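Local coordinates for adenosyl-chloride synthase (Thermotoga maritima, PDB 2ZBU), which belongs to the S-adenosylmethionine hydrolase and halogenase family, binds adenosine, and probably cleaves S-adenosylmethionine to release adenosine, at residues G172-V177 and D257-C262. Numbering follows the deposited sequence.
Sequences GEVAIV and DEIEIC
Val-174 and Ile-259 come closer than usual van der Waals contact: CG2 of Val-174 lies 3.3 Å from CD1 of Ile-259. The two side chains meet at a slant, and the valine offers a single branch: chi1 of 175° sets CG2 anti to the carbonyl carbon, beside the backbone N, and it is this branch that meets the isoleucine. From the isoleucine it is the CG1-CD1 arm that reaches it.

Beside this pair the backbones of 172-177 and 258-262 run antiparallel for a short distance. Gly-172 and Ile-259 form a hydrogen-bonded pair, with Gly-172 N to Ile-259 O at 2.7 Å and the return bond from Ile-259 N to Gly-172 O equally short. In the return bond Ile-259 N sits 44° out of the carbonyl plane of Gly-172. Farther along, Val-174 N donates to Asp-257 O at 3.0 Å. Between these bonds lies the non-hydrogen-bonded pair of Glu-173 and Glu-258, whose CA atoms are 4.4 Å apart. Both side chains leave from the same face of the sheet, with OE2 of Glu-173 and OE1 of Glu-258 6.0 Å apart; each has a long, weak ion pair with Arg-161.

The short strand axes run at 120° to each other, well off antiparallel. Beyond Val-174 the chains part, while toward the other end Ile-261 still bonds to Val-170. Ala-175 and Ile-176 form a classic beta bulge opposite Ser-184, and Ile-176 packs on helix 43-54. Strand 169-177 lies between 258-262 and 183-185 in the C-terminal domain's sheet, with Val-183 touching both Val-174 and Ile-259, while 202-207 pairs with 258-262.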
loop_
_atom_site.group_PDB
_atom_site.type_symbol
_atom_site.label_atom_id
_atom_site.label_comp_id
_atom_site.label_asym_id
_atom_site.label_seq_id
_atom_site.Cartn_x
_atom_site.Cartn_y
_atom_site.Cartn_z
ATOM N N GLY A 172 24.263 11.182 18.579
ATOM C CA GLY A 172 22.829 11.056 18.431
ATOM C C GLY A 172 22.440 9.615 18.203
ATOM O O GLY A 172 23.210 8.698 18.499
ATOM N N GLU A 173 21.246 9.418 17.659
ATOM C CA GLU A 173 20.737 8.084 17.397
ATOM C C GLU A 173 20.068 7.991 16.034
ATOM O O GLU A 173 19.566 8.976 15.507
ATOM C CB GLU A 173 19.716 7.704 18.469
ATOM C CG GLU A 173 20.279 7.632 19.874
ATOM C CD GLU A 173 19.199 7.398 20.916
ATOM O OE1 GLU A 173 18.293 6.574 20.657
ATOM O OE2 GLU A 173 19.265 8.032 21.996
ATOM N N VAL A 174 20.069 6.791 15.472
ATOM C CA VAL A 174 19.419 6.550 14.197
ATOM C C VAL A 174 17.913 6.521 14.477
ATOM O O VAL A 174 17.431 5.669 15.221
ATOM C CB VAL A 174 19.845 5.197 13.606
ATOM C CG1 VAL A 174 19.064 4.918 12.324
ATOM C CG2 VAL A 174 21.336 5.199 13.334
ATOM N N ALA A 175 17.177 7.454 13.888
ATOM C CA ALA A 175 15.730 7.529 14.095
ATOM C C ALA A 175 14.933 6.731 13.064
ATOM O O ALA A 175 13.959 6.051 13.405
ATOM C CB ALA A 175 15.277 8.984 14.072
ATOM N N ILE A 176 15.351 6.810 11.806
ATOM C CA ILE A 176 14.645 6.123 10.735
ATOM C C ILE A 176 15.522 5.678 9.569
ATOM O O ILE A 176 16.273 6.477 9.003
ATOM C CB ILE A 176 13.543 7.032 10.119
ATOM C CG1 ILE A 176 12.503 7.411 11.171
ATOM C CG2 ILE A 176 12.883 6.325 8.930
ATOM C CD1 ILE A 176 11.607 8.546 10.723
ATOM N N VAL A 177 15.402 4.404 9.205
ATOM C CA VAL A 177 16.112 3.861 8.048
ATOM C C VAL A 177 15.006 3.706 7.005
ATOM O O VAL A 177 14.068 2.934 7.219
ATOM C CB VAL A 177 16.718 2.465 8.329
ATOM C CG1 VAL A 177 17.221 1.838 7.018
ATOM C CG2 VAL A 177 17.859 2.581 9.336
ATOM N N ASP A 257 20.361 2.698 17.133
ATOM C CA ASP A 257 21.808 2.638 17.326
ATOM C C ASP A 257 22.368 4.032 17.534
ATOM O O ASP A 257 21.938 4.988 16.892
ATOM C CB ASP A 257 22.507 2.013 16.115
ATOM C CG ASP A 257 22.295 0.522 16.022
ATOM O OD1 ASP A 257 21.797 -0.066 17.005
ATOM O OD2 ASP A 257 22.637 -0.065 14.970
ATOM N N GLU A 258 23.340 4.149 18.428
ATOM C CA GLU A 258 23.953 5.444 18.681
ATOM C C GLU A 258 24.872 5.793 17.514
ATOM O O GLU A 258 25.572 4.932 16.979
ATOM C CB GLU A 258 24.754 5.411 19.982
ATOM C CG GLU A 258 25.287 6.771 20.397
ATOM C CD GLU A 258 25.840 6.776 21.811
ATOM O OE1 GLU A 258 25.059 6.506 22.752
ATOM O OE2 GLU A 258 27.049 7.048 21.980
ATOM N N ILE A 259 24.846 7.053 17.104
ATOM C CA ILE A 259 25.689 7.509 16.008
ATOM C C ILE A 259 26.439 8.756 16.428
ATOM O O ILE A 259 25.895 9.613 17.125
ATOM C CB ILE A 259 24.870 7.830 14.737
ATOM C CG1 ILE A 259 24.569 6.538 13.985
ATOM C CG2 ILE A 259 25.642 8.792 13.836
ATOM C CD1 ILE A 259 24.101 6.758 12.563
ATOM N N GLU A 260 27.688 8.850 15.989
ATOM C CA GLU A 260 28.531 9.986 16.321
ATOM C C GLU A 260 29.131 10.626 15.069
ATOM O O GLU A 260 29.739 9.940 14.245
ATOM C CB GLU A 260 29.651 9.525 17.257
ATOM C CG GLU A 260 30.507 10.637 17.827
ATOM C CD GLU A 260 31.529 10.116 18.829
ATOM O OE1 GLU A 260 31.120 9.479 19.823
ATOM O OE2 GLU A 260 32.738 10.343 18.624
ATOM N N ILE A 261 28.946 11.936 14.932
ATOM C CA ILE A 261 29.492 12.682 13.798
ATOM C C ILE A 261 30.631 13.541 14.351
ATOM O O ILE A 261 30.398 14.420 15.185
ATOM C CB ILE A 261 28.435 13.616 13.160
ATOM C CG1 ILE A 261 27.116 12.867 12.939
ATOM C CG2 ILE A 261 28.951 14.140 11.831
ATOM C CD1 ILE A 261 27.217 11.702 11.973
ATOM N N CYS A 262 31.854 13.284 13.893
ATOM C CA CYS A 262 33.022 14.024 14.368
ATOM C C CYS A 262 33.667 14.857 13.260
ATOM O O CYS A 262 33.831 14.386 12.134
ATOM C CB CYS A 262 34.060 13.050 14.935
ATOM S SG CYS A 262 33.388 11.806 16.076
#